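Local coordinates for Slr1964 protein (Synechocystis sp., PDB 4JDX) that accelerates the conversion of the orange carotenoid protein from its active red form to the orange form, restoring fluorescence after non-photochemical quenching, at the interface of chains A and B. Residues are numbered along the deposited sequence; one frame, centred on the assembly and turned at random. Chains: chain A/B, Slr1964 protein.

The interface of chains A and B. Residues chain A 38-39, 42, 46, 62; chain B 46, 49, 55.
B:Leu55 holds CG anti to the backbone N (chi1 177°), which carries its forked tip to A:Val42, A:Leu38 and A:Leu62 of the other chain. A:Leu39 has its CG anti to the backbone N as well (chi1 -176°) and reaches B:Ile49. This is part of the interface of the probable dimer of the fluorescence recovery protein. The whole interface is two-fold symmetric, and each contact has a twin with the chains exchanged.

The two methyls of B:Leu55 have different partners. B:Leu55 CD1 meets A:Val42 CG1 at 3.7 Å. The same methyl, B:Leu55 CD1, is 3.9 Å from A:Leu62 CD2. B:Leu55 CD2 turns to A:Leu38, 3.9 Å from A:Leu38 CD2. The leucine lies across the groove between helix 17-47 and helix 53-70 of chain A, and it crosses all three side chains at a slant. An alanine in place of B:Leu55 would probably open a gap between the two chains and leave the methyls of A:Val42, A:Leu62 and A:Leu38 without their partner.

A:Leu39 and B:Ile49 lie alongside, running in opposite directions. A:Leu39 CD1 is 3.4 Å from B:Ile49 CG2. It also packs on the other branch, with A:Leu39 CD1 3.6 Å from B:Ile49 CD1. B:Ile49 sits in the loop that follows helix 17-47 of chain B. Further along, A:Ala46 CB and B:Ala46 CB meet tip to tip at 3.9 Å. No polar bond spans this patch.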
loop_
_atom_site.group_PDB
_atom_site.type_symbol
_atom_site.label_atom_id
_atom_site.label_comp_id
_atom_site.label_asym_id
_atom_site.label_seq_id
_atom_site.Cartn_x
_atom_site.Cartn_y
_atom_site.Cartn_z
ATOM N N LEU A 38 -9.553 7.353 6.804
ATOM C CA LEU A 38 -8.538 6.690 5.997
ATOM C C LEU A 38 -9.189 5.778 4.969
ATOM O O LEU A 38 -8.906 5.857 3.773
ATOM C CB LEU A 38 -7.608 5.863 6.883
ATOM C CG LEU A 38 -6.559 5.048 6.122
ATOM C CD1 LEU A 38 -5.749 5.961 5.211
ATOM C CD2 LEU A 38 -5.655 4.290 7.085
ATOM N N LEU A 39 -10.060 4.903 5.454
ATOM C CA LEU A 39 -10.770 3.967 4.601
ATOM C C LEU A 39 -11.475 4.690 3.454
ATOM O O LEU A 39 -11.377 4.279 2.299
ATOM C CB LEU A 39 -11.784 3.184 5.432
ATOM C CG LEU A 39 -12.553 2.091 4.697
ATOM C CD1 LEU A 39 -11.596 1.178 3.934
ATOM C CD2 LEU A 39 -13.404 1.299 5.683
ATOM N N VAL A 42 -8.946 6.112 0.841
ATOM C CA VAL A 42 -8.379 4.973 0.133
ATOM C C VAL A 42 -9.386 4.407 -0.857
ATOM O O VAL A 42 -9.082 4.212 -2.034
ATOM C CB VAL A 42 -7.979 3.858 1.121
ATOM C CG1 VAL A 42 -7.665 2.549 0.384
ATOM C CG2 VAL A 42 -6.800 4.306 1.973
ATOM N N ALA A 46 -8.843 4.957 -5.051
ATOM C CA ALA A 46 -8.617 3.660 -5.676
ATOM C C ALA A 46 -9.592 3.470 -6.834
ATOM O O ALA A 46 -9.276 2.805 -7.821
ATOM C CB ALA A 46 -8.778 2.544 -4.652
ATOM N N LEU A 62 -0.693 4.842 1.873
ATOM C CA LEU A 62 -1.011 3.851 2.903
ATOM C C LEU A 62 0.195 3.533 3.777
ATOM O O LEU A 62 0.083 3.459 5.000
ATOM C CB LEU A 62 -1.518 2.556 2.267
ATOM C CG LEU A 62 -3.005 2.499 1.926
ATOM C CD1 LEU A 62 -3.284 1.325 0.998
ATOM C CD2 LEU A 62 -3.839 2.400 3.199
ATOM N N ALA B 46 -10.366 -3.098 -2.705
ATOM C CA ALA B 46 -10.626 -1.801 -2.100
ATOM C C ALA B 46 -12.126 -1.566 -1.936
ATOM O O ALA B 46 -12.591 -1.189 -0.858
ATOM C CB ALA B 46 -10.001 -0.696 -2.948
ATOM N N ILE B 49 -13.904 -3.735 0.859
ATOM C CA ILE B 49 -13.504 -3.633 2.257
ATOM C C ILE B 49 -14.724 -3.498 3.160
ATOM O O ILE B 49 -15.658 -2.759 2.852
ATOM C CB ILE B 49 -12.573 -2.432 2.490
ATOM C CG1 ILE B 49 -11.212 -2.690 1.840
ATOM C CG2 ILE B 49 -12.408 -2.166 3.983
ATOM C CD1 ILE B 49 -10.290 -1.491 1.852
ATOM N N LEU B 55 -8.249 -3.673 4.895
ATOM C CA LEU B 55 -7.422 -2.594 4.375
ATOM C C LEU B 55 -5.948 -2.894 4.606
ATOM O O LEU B 55 -5.097 -2.545 3.788
ATOM C CB LEU B 55 -7.787 -1.271 5.044
ATOM C CG LEU B 55 -6.925 -0.074 4.637
ATOM C CD1 LEU B 55 -7.023 0.174 3.133
ATOM C CD2 LEU B 55 -7.332 1.159 5.430
#